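Local coordinates for cytochrome P450 CYP260B1 (PDB 5HIW), which is a bacterial haem-thiolate protein of the cytochrome P450 family, built on the mainly helical P450 fold around a protoporphyrin IX containing iron, at residues Leu260-Ile265 against Glu347-Val352. Residues are numbered along the deposited sequence; the frame is centred on the assembly and turned at random.
Sequences LLPQAI and EARVGV
Ile265 drives its terminal methyl end-on into the backbone of the helix bearing Ala348 and Arg349, a compact example of how branched side chains on one helix use a small residue and the main chain beside it on another. With the chain extended about CB-CG1 (chi2 170°), Ile265 CD1 comes to 3.5 Å from Arg349 N. The same methyl lies 3.9 Å from Ala348 CB and 4.1 Å from Arg349 CB, so it sits against both beta carbons and the peptide between them.

One turn earlier, Leu261 straddles the next stretch of the helix with its two methyls. Its CD2 rests 3.6 Å from the carbonyl oxygen Arg349 O, an apolar touch on an atom that also accepts a hydrogen bond from the hydroxyl of Ser353, while Leu261 CD1 meets Val352 CG1 at 4.1 Å, with CD2 also nearby, the two side chains lying aslant. At the more open border, Pro262 CG packs 4.1 Å from Arg349 CD, ring against aliphatic chain. The arginine bends about its CG-CD bond (chi3 44°), and its guanidinium forms a salt bridge with Glu100 on helix 93-113.

No hydrogen bond joins the segments; the axes of helix 261-265 and helix 347-352 come within 9.9 Å, their N-to-C directions 122° apart. Leu240 of helix 232-245 touches both Ile265 and Val352, bringing a third helix to the apolar side. Here the K helix (261-271), which carries the ExxR motif, packs against the L helix (341-358) that follows the cysteine-ligand loop, within the helical core of the P450 fold on the haem's proximal side.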
ATOM      1  N   LEU A 260      -6.637 -20.971  -5.246  1.00 25.01           N
ATOM      2  CA  LEU A 260      -6.069 -20.104  -6.254  1.00 28.56           C
ATOM      3  C   LEU A 260      -6.080 -18.599  -5.889  1.00 23.03           C
ATOM      4  O   LEU A 260      -5.601 -17.795  -6.625  1.00 22.10           O
ATOM      5  CB  LEU A 260      -6.824 -20.251  -7.558  1.00 29.77           C
ATOM      6  CG  LEU A 260      -6.797 -21.586  -8.269  1.00 37.00           C
ATOM      7  CD1 LEU A 260      -7.859 -21.530  -9.362  1.00 33.56           C
ATOM      8  CD2 LEU A 260      -5.459 -21.862  -8.883  1.00 34.17           C
ATOM      9  N   LEU A 261      -6.723 -18.251  -4.784  1.00 26.67           N
ATOM     10  CA  LEU A 261      -6.870 -16.856  -4.445  1.00 24.07           C
ATOM     11  C   LEU A 261      -5.494 -16.126  -4.268  1.00 19.84           C
ATOM     12  O   LEU A 261      -5.307 -15.041  -4.815  1.00 21.08           O
ATOM     13  CB  LEU A 261      -7.843 -16.630  -3.250  1.00 21.99           C
ATOM     14  CG  LEU A 261      -8.105 -15.152  -2.946  1.00 22.24           C
ATOM     15  CD1 LEU A 261      -8.733 -14.353  -4.093  1.00 20.81           C
ATOM     16  CD2 LEU A 261      -8.980 -15.021  -1.734  1.00 23.39           C
ATOM     17  N   PRO A 262      -4.535 -16.726  -3.566  1.00 20.02           N
ATOM     18  CA  PRO A 262      -3.229 -16.042  -3.418  1.00 18.66           C
ATOM     19  C   PRO A 262      -2.555 -15.717  -4.723  1.00 18.68           C
ATOM     20  O   PRO A 262      -2.014 -14.565  -4.889  1.00 18.62           O
ATOM     21  CB  PRO A 262      -2.416 -17.003  -2.535  1.00 20.81           C
ATOM     22  CG  PRO A 262      -3.458 -17.822  -1.781  1.00 20.29           C
ATOM     23  CD  PRO A 262      -4.609 -17.969  -2.733  1.00 21.50           C
ATOM     24  N   GLN A 263      -2.584 -16.653  -5.678  1.00 18.51           N
ATOM     25  CA  GLN A 263      -1.933 -16.296  -6.930  1.00 19.99           C
ATOM     26  C   GLN A 263      -2.792 -15.313  -7.770  1.00 17.36           C
ATOM     27  O   GLN A 263      -2.251 -14.535  -8.575  1.00 17.20           O
ATOM     28  CB  GLN A 263      -1.603 -17.594  -7.700  1.00 22.92           C
ATOM     29  CG  GLN A 263      -2.832 -18.223  -8.319  1.00 28.26           C
ATOM     30  CD  GLN A 263      -2.558 -19.642  -8.798  1.00 30.30           C
ATOM     31  OE1 GLN A 263      -2.125 -20.439  -8.008  1.00 29.83           O
ATOM     32  NE2 GLN A 263      -2.769 -19.929 -10.078  1.00 28.53           N
ATOM     33  N   ALA A 264      -4.116 -15.346  -7.605  1.00 18.33           N
ATOM     34  CA  ALA A 264      -5.013 -14.347  -8.152  1.00 18.44           C
ATOM     35  C   ALA A 264      -4.675 -12.977  -7.602  1.00 17.63           C
ATOM     36  O   ALA A 264      -4.693 -11.981  -8.355  1.00 18.48           O
ATOM     37  CB  ALA A 264      -6.480 -14.684  -7.928  1.00 21.54           C
ATOM     38  N   ILE A 265      -4.372 -12.892  -6.310  1.00 17.50           N
ATOM     39  CA  ILE A 265      -3.960 -11.654  -5.741  1.00 16.04           C
ATOM     40  C   ILE A 265      -2.679 -11.124  -6.360  1.00 15.87           C
ATOM     41  O   ILE A 265      -2.539  -9.911  -6.627  1.00 15.73           O
ATOM     42  CB  ILE A 265      -3.933 -11.754  -4.148  1.00 15.49           C
ATOM     43  CG1 ILE A 265      -5.376 -11.940  -3.610  1.00 18.00           C
ATOM     44  CG2 ILE A 265      -3.218 -10.541  -3.553  1.00 18.10           C
ATOM     45  CD1 ILE A 265      -5.404 -12.293  -2.109  1.00 18.46           C
ATOM     46  N   GLU A 347      -4.221 -10.103   4.728  1.00 16.83           N
ATOM     47  CA  GLU A 347      -5.500  -9.398   4.897  1.00 14.62           C
ATOM     48  C   GLU A 347      -6.315  -9.454   3.607  1.00 15.46           C
ATOM     49  O   GLU A 347      -7.515  -9.698   3.629  1.00 15.80           O
ATOM     50  CB  GLU A 347      -5.189  -7.971   5.308  1.00 17.98           C
ATOM     51  CG  GLU A 347      -6.426  -7.197   5.786  1.00 20.73           C
ATOM     52  CD  GLU A 347      -6.097  -5.863   6.421  1.00 19.55           C
ATOM     53  OE1 GLU A 347      -4.966  -5.587   6.909  1.00 20.81           O
ATOM     54  OE2 GLU A 347      -7.102  -5.119   6.468  1.00 22.99           O
ATOM     55  N   ALA A 348      -5.687  -9.267   2.484  1.00 14.60           N
ATOM     56  CA  ALA A 348      -6.354  -9.440   1.206  1.00 14.76           C
ATOM     57  C   ALA A 348      -6.923 -10.832   1.055  1.00 17.48           C
ATOM     58  O   ALA A 348      -8.075 -11.020   0.657  1.00 17.19           O
ATOM     59  CB  ALA A 348      -5.436  -9.069   0.080  1.00 16.38           C
ATOM     60  N   ARG A 349      -6.145 -11.873   1.311  1.00 16.03           N
ATOM     61  CA  ARG A 349      -6.660 -13.219   1.214  1.00 16.40           C
ATOM     62  C   ARG A 349      -7.837 -13.528   2.140  1.00 16.76           C
ATOM     63  O   ARG A 349      -8.879 -14.093   1.711  1.00 18.12           O
ATOM     64  CB  ARG A 349      -5.506 -14.213   1.468  1.00 17.30           C
ATOM     65  CG  ARG A 349      -5.985 -15.635   1.570  1.00 23.93           C
ATOM     66  CD  ARG A 349      -4.879 -16.648   1.826  1.00 21.70           C
ATOM     67  NE  ARG A 349      -3.890 -16.278   2.837  1.00 23.01           N
ATOM     68  CZ  ARG A 349      -4.005 -16.472   4.145  1.00 19.47           C
ATOM     69  NH1 ARG A 349      -5.081 -17.007   4.630  1.00 22.37           N
ATOM     70  NH2 ARG A 349      -3.015 -16.112   4.940  1.00 20.61           N
ATOM     71  N   VAL A 350      -7.693 -13.185   3.403  1.00 14.69           N
ATOM     72  CA  VAL A 350      -8.713 -13.433   4.394  1.00 17.05           C
ATOM     73  C   VAL A 350     -10.014 -12.693   4.129  1.00 17.57           C
ATOM     74  O   VAL A 350     -11.101 -13.295   4.108  1.00 19.50           O
ATOM     75  CB  VAL A 350      -8.222 -13.110   5.761  1.00 19.33           C
ATOM     76  CG1 VAL A 350      -9.356 -13.208   6.782  1.00 18.80           C
ATOM     77  CG2 VAL A 350      -7.089 -14.038   6.133  1.00 22.34           C
ATOM     78  N   GLY A 351      -9.909 -11.392   3.932  1.00 18.04           N
ATOM     79  CA  GLY A 351     -11.052 -10.584   3.615  1.00 21.26           C
ATOM     80  C   GLY A 351     -11.806 -11.035   2.392  1.00 18.70           C
ATOM     81  O   GLY A 351     -13.053 -11.091   2.378  1.00 18.30           O
ATOM     82  N   VAL A 352     -11.064 -11.182   1.296  1.00 21.39           N
ATOM     83  CA  VAL A 352     -11.696 -11.470   0.039  1.00 20.46           C
ATOM     84  C   VAL A 352     -12.270 -12.859  -0.018  1.00 21.34           C
ATOM     85  O   VAL A 352     -13.378 -13.048  -0.562  1.00 23.44           O
ATOM     86  CB  VAL A 352     -10.775 -11.087  -1.144  1.00 20.61           C
ATOM     87  CG1 VAL A 352     -11.315 -11.646  -2.423  1.00 23.36           C
ATOM     88  CG2 VAL A 352     -10.672  -9.594  -1.245  1.00 21.38           C
TER